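Split-Soret cytochrome c (Desulfovibrio desulfuricans, PDB 1H21) carries electrons on two heme c groups per subunit, works as a homodimer that shares its four hemes, and may take part in sulfate reduction. Local coordinates at residues A92-W100 with A182-I190. Numbering follows the deposited sequence.
Sequences AAATFSLFW and AAEIINTKI
The indole of W100, a loop residue beside two near-parallel packed helices, is sandwiched: K189 covers one face, CB of its own neighbour F99 lies against the opposite one, and I186 CG2 and I190 CG1 sit at the edge. The lysine lays K189 CG on the six-membered ring in a CH-pi contact, 3.6 Å from the centroid, and its NZ over the five-membered ring in a cation-pi contact, 4.8 Å from that centroid. With CG anti to the backbone N (chi1 173°) and a bend at chi2 (58°), the chain runs along the indole face, opposite in direction to the tryptophan side chain, and its ammonium goes on to a salt bridge with E104 and a hydrogen bond to G193 O.

The axes of the two short segments, on helices 87-99 and 165-192, approach to 10.3 Å, their N-to-C directions 23° apart, an apolar packing buried in a strand-free helical fold. One face of the F96 ring rests on A92 O and A93 CA; I186, A182 and I185 approach obliquely, I186 CG1 coming within 3.4 Å of F96 CE1. I186 also touches I52 of helix 44-60. The A92 side chain lies about 9 Å from that of C44, a probable [2Fe-2S] ligand. Toward the N-terminal ends of both segments, where the CA atoms come nearest, A92 CB meets A182 CB at 3.5 Å.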
ATOM      1  N   ALA A  92       2.293  -8.909   4.601  1.00 31.71           N
ATOM      2  CA  ALA A  92       1.598  -9.886   5.427  1.00 28.94           C
ATOM      3  C   ALA A  92       0.125  -9.986   5.081  1.00 31.66           C
ATOM      4  O   ALA A  92      -0.392 -11.080   4.897  1.00 38.50           O
ATOM      5  CB  ALA A  92       1.777  -9.561   6.912  1.00 23.04           C
ATOM      6  N   ALA A  93      -0.553  -8.855   4.938  1.00 29.56           N
ATOM      7  CA  ALA A  93      -1.972  -8.901   4.632  1.00 28.15           C
ATOM      8  C   ALA A  93      -2.271  -9.437   3.237  1.00 29.73           C
ATOM      9  O   ALA A  93      -3.330  -9.999   2.998  1.00 28.29           O
ATOM     10  CB  ALA A  93      -2.582  -7.533   4.804  1.00 24.78           C
ATOM     11  N   ALA A  94      -1.332  -9.257   2.316  1.00 30.41           N
ATOM     12  CA  ALA A  94      -1.530  -9.682   0.937  1.00 30.34           C
ATOM     13  C   ALA A  94      -1.660 -11.172   0.831  1.00 31.20           C
ATOM     14  O   ALA A  94      -2.402 -11.674  -0.027  1.00 32.02           O
ATOM     15  CB  ALA A  94      -0.389  -9.205   0.057  1.00 26.17           C
ATOM     16  N   THR A  95      -0.922 -11.875   1.692  1.00 29.86           N
ATOM     17  CA  THR A  95      -0.939 -13.338   1.708  1.00 29.42           C
ATOM     18  C   THR A  95      -2.346 -13.869   2.000  1.00 29.38           C
ATOM     19  O   THR A  95      -2.769 -14.874   1.425  1.00 32.07           O
ATOM     20  CB  THR A  95       0.067 -13.940   2.743  1.00 28.56           C
ATOM     21  OG1 THR A  95      -0.370 -13.660   4.073  1.00 31.25           O
ATOM     22  CG2 THR A  95       1.433 -13.358   2.573  1.00 24.67           C
ATOM     23  N   PHE A  96      -3.097 -13.147   2.823  1.00 28.03           N
ATOM     24  CA  PHE A  96      -4.443 -13.579   3.178  1.00 28.66           C
ATOM     25  C   PHE A  96      -5.320 -13.694   1.940  1.00 30.67           C
ATOM     26  O   PHE A  96      -6.241 -14.538   1.891  1.00 28.99           O
ATOM     27  CB  PHE A  96      -5.116 -12.603   4.149  1.00 24.38           C
ATOM     28  CG  PHE A  96      -4.337 -12.335   5.388  1.00 26.82           C
ATOM     29  CD1 PHE A  96      -3.199 -13.089   5.706  1.00 24.65           C
ATOM     30  CD2 PHE A  96      -4.750 -11.320   6.254  1.00 28.80           C
ATOM     31  CE1 PHE A  96      -2.488 -12.851   6.861  1.00 27.29           C
ATOM     32  CE2 PHE A  96      -4.047 -11.066   7.422  1.00 28.18           C
ATOM     33  CZ  PHE A  96      -2.911 -11.833   7.729  1.00 29.26           C
ATOM     34  N   SER A  97      -5.037 -12.861   0.942  1.00 28.43           N
ATOM     35  CA  SER A  97      -5.845 -12.876  -0.259  1.00 29.14           C
ATOM     36  C   SER A  97      -5.536 -14.010  -1.214  1.00 30.76           C
ATOM     37  O   SER A  97      -6.216 -14.172  -2.233  1.00 30.30           O
ATOM     38  CB  SER A  97      -5.862 -11.516  -0.935  1.00 31.73           C
ATOM     39  OG  SER A  97      -6.638 -10.613  -0.141  1.00 26.03           O
ATOM     40  N   LEU A  98      -4.543 -14.824  -0.847  1.00 28.45           N
ATOM     41  CA  LEU A  98      -4.175 -15.999  -1.628  1.00 28.68           C
ATOM     42  C   LEU A  98      -5.074 -17.179  -1.237  1.00 31.14           C
ATOM     43  O   LEU A  98      -5.242 -18.145  -2.002  1.00 29.04           O
ATOM     44  CB  LEU A  98      -2.730 -16.375  -1.356  1.00 22.63           C
ATOM     45  CG  LEU A  98      -1.741 -15.349  -1.894  1.00 27.54           C
ATOM     46  CD1 LEU A  98      -0.343 -15.734  -1.455  1.00 25.05           C
ATOM     47  CD2 LEU A  98      -1.832 -15.247  -3.438  1.00 22.42           C
ATOM     48  N   PHE A  99      -5.686 -17.056  -0.060  1.00 30.24           N
ATOM     49  CA  PHE A  99      -6.529 -18.095   0.480  1.00 31.95           C
ATOM     50  C   PHE A  99      -7.996 -17.706   0.701  1.00 37.01           C
ATOM     51  O   PHE A  99      -8.900 -18.523   0.468  1.00 39.05           O
ATOM     52  CB  PHE A  99      -5.922 -18.595   1.792  1.00 29.07           C
ATOM     53  CG  PHE A  99      -4.429 -18.775   1.743  1.00 30.35           C
ATOM     54  CD1 PHE A  99      -3.586 -17.829   2.321  1.00 29.56           C
ATOM     55  CD2 PHE A  99      -3.862 -19.869   1.096  1.00 30.57           C
ATOM     56  CE1 PHE A  99      -2.185 -17.967   2.252  1.00 29.97           C
ATOM     57  CE2 PHE A  99      -2.469 -20.021   1.018  1.00 32.75           C
ATOM     58  CZ  PHE A  99      -1.625 -19.062   1.601  1.00 30.63           C
ATOM     59  N   TRP A 100      -8.245 -16.470   1.130  1.00 35.41           N
ATOM     60  CA  TRP A 100      -9.614 -16.035   1.407  1.00 34.19           C
ATOM     61  C   TRP A 100     -10.026 -14.776   0.665  1.00 32.81           C
ATOM     62  O   TRP A 100      -9.191 -13.994   0.247  1.00 38.09           O
ATOM     63  CB  TRP A 100      -9.786 -15.797   2.908  1.00 35.13           C
ATOM     64  CG  TRP A 100      -9.468 -16.984   3.727  1.00 39.50           C
ATOM     65  CD1 TRP A 100     -10.293 -18.040   3.972  1.00 41.79           C
ATOM     66  CD2 TRP A 100      -8.217 -17.287   4.382  1.00 41.45           C
ATOM     67  NE1 TRP A 100      -9.639 -18.987   4.720  1.00 43.08           N
ATOM     68  CE2 TRP A 100      -8.364 -18.558   4.989  1.00 42.20           C
ATOM     69  CE3 TRP A 100      -6.990 -16.619   4.501  1.00 40.96           C
ATOM     70  CZ2 TRP A 100      -7.323 -19.184   5.717  1.00 35.10           C
ATOM     71  CZ3 TRP A 100      -5.951 -17.237   5.221  1.00 39.21           C
ATOM     72  CH2 TRP A 100      -6.131 -18.515   5.817  1.00 37.24           C
ATOM     73  N   ALA A 182       0.996 -11.730  11.927  1.00 34.91           N
ATOM     74  CA  ALA A 182       0.216 -12.184  10.778  1.00 35.67           C
ATOM     75  C   ALA A 182       0.118 -13.701  10.811  1.00 34.09           C
ATOM     76  O   ALA A 182      -0.942 -14.271  10.503  1.00 31.55           O
ATOM     77  CB  ALA A 182       0.866 -11.717   9.448  1.00 33.10           C
ATOM     78  N   ALA A 183       1.235 -14.339  11.172  1.00 32.92           N
ATOM     79  CA  ALA A 183       1.302 -15.792  11.258  1.00 33.26           C
ATOM     80  C   ALA A 183       0.258 -16.261  12.269  1.00 34.19           C
ATOM     81  O   ALA A 183      -0.584 -17.097  11.942  1.00 35.06           O
ATOM     82  CB  ALA A 183       2.702 -16.247  11.667  1.00 31.26           C
ATOM     83  N   GLU A 184       0.236 -15.653  13.455  1.00 32.73           N
ATOM     84  CA  GLU A 184      -0.746 -16.043  14.462  1.00 33.23           C
ATOM     85  C   GLU A 184      -2.171 -15.890  13.966  1.00 33.74           C
ATOM     86  O   GLU A 184      -3.025 -16.731  14.228  1.00 39.69           O
ATOM     87  CB  GLU A 184      -0.573 -15.231  15.724  1.00 35.95           C
ATOM     88  CG  GLU A 184       0.763 -15.432  16.401  1.00 39.69           C
ATOM     89  CD  GLU A 184       0.767 -14.872  17.806  1.00 45.80           C
ATOM     90  OE1 GLU A 184       0.011 -13.906  18.073  1.00 50.65           O
ATOM     91  OE2 GLU A 184       1.508 -15.411  18.655  1.00 51.46           O
ATOM     92  N   ILE A 185      -2.429 -14.811  13.251  1.00 34.72           N
ATOM     93  CA  ILE A 185      -3.752 -14.558  12.705  1.00 32.94           C
ATOM     94  C   ILE A 185      -4.112 -15.643  11.679  1.00 30.72           C
ATOM     95  O   ILE A 185      -5.246 -16.145  11.659  1.00 27.57           O
ATOM     96  CB  ILE A 185      -3.797 -13.164  12.028  1.00 31.24           C
ATOM     97  CG1 ILE A 185      -3.593 -12.080  13.079  1.00 32.43           C
ATOM     98  CG2 ILE A 185      -5.131 -12.950  11.327  1.00 34.65           C
ATOM     99  CD1 ILE A 185      -3.360 -10.705  12.499  1.00 35.50           C
ATOM    100  N   ILE A 186      -3.159 -15.997  10.823  1.00 28.68           N
ATOM    101  CA  ILE A 186      -3.436 -17.019   9.820  1.00 34.29           C
ATOM    102  C   ILE A 186      -3.825 -18.310  10.542  1.00 37.61           C
ATOM    103  O   ILE A 186      -4.876 -18.893  10.256  1.00 37.71           O
ATOM    104  CB  ILE A 186      -2.233 -17.266   8.879  1.00 33.68           C
ATOM    105  CG1 ILE A 186      -2.125 -16.118   7.858  1.00 31.68           C
ATOM    106  CG2 ILE A 186      -2.372 -18.629   8.174  1.00 23.84           C
ATOM    107  CD1 ILE A 186      -0.778 -16.060   7.128  1.00 32.36           C
ATOM    108  N   ASN A 187      -3.010 -18.710  11.519  1.00 38.76           N
ATOM    109  CA  ASN A 187      -3.263 -19.920  12.299  1.00 35.76           C
ATOM    110  C   ASN A 187      -4.663 -19.875  12.883  1.00 37.28           C
ATOM    111  O   ASN A 187      -5.469 -20.788  12.664  1.00 39.62           O
ATOM    112  CB  ASN A 187      -2.253 -20.054  13.436  1.00 36.05           C
ATOM    113  CG  ASN A 187      -0.891 -20.484  12.953  1.00 37.55           C
ATOM    114  OD1 ASN A 187      -0.730 -20.987  11.834  1.00 39.77           O
ATOM    115  ND2 ASN A 187       0.112 -20.307  13.810  1.00 38.48           N
ATOM    116  N   THR A 188      -4.977 -18.788  13.578  1.00 32.45           N
ATOM    117  CA  THR A 188      -6.291 -18.655  14.176  1.00 33.98           C
ATOM    118  C   THR A 188      -7.408 -18.731  13.128  1.00 34.36           C
ATOM    119  O   THR A 188      -8.461 -19.307  13.389  1.00 37.53           O
ATOM    120  CB  THR A 188      -6.349 -17.370  15.037  1.00 35.08           C
ATOM    121  OG1 THR A 188      -5.271 -17.415  15.979  1.00 35.44           O
ATOM    122  CG2 THR A 188      -7.669 -17.241  15.800  1.00 32.05           C
ATOM    123  N   LYS A 189      -7.169 -18.201  11.932  1.00 36.67           N
ATOM    124  CA  LYS A 189      -8.184 -18.244  10.864  1.00 39.62           C
ATOM    125  C   LYS A 189      -8.440 -19.698  10.419  1.00 38.96           C
ATOM    126  O   LYS A 189      -9.587 -20.136  10.247  1.00 35.35           O
ATOM    127  CB  LYS A 189      -7.734 -17.395   9.654  1.00 37.70           C
ATOM    128  CG  LYS A 189      -8.624 -17.493   8.411  1.00 28.21           C
ATOM    129  CD  LYS A 189     -10.057 -17.087   8.724  1.00 28.82           C
ATOM    130  CE  LYS A 189     -10.896 -17.070   7.467  1.00 27.22           C
ATOM    131  NZ  LYS A 189     -12.293 -16.656   7.716  1.00 21.88           N
ATOM    132  N   ILE A 190      -7.353 -20.428  10.218  1.00 39.17           N
ATOM    133  CA  ILE A 190      -7.449 -21.812   9.812  1.00 42.16           C
ATOM    134  C   ILE A 190      -8.266 -22.584  10.853  1.00 47.31           C
ATOM    135  O   ILE A 190      -9.092 -23.431  10.478  1.00 51.63           O
ATOM    136  CB  ILE A 190      -6.048 -22.464   9.652  1.00 41.56           C
ATOM    137  CG1 ILE A 190      -5.254 -21.792   8.517  1.00 41.82           C
ATOM    138  CG2 ILE A 190      -6.200 -23.933   9.351  1.00 40.98           C
ATOM    139  CD1 ILE A 190      -3.874 -22.429   8.215  1.00 41.07           C
TER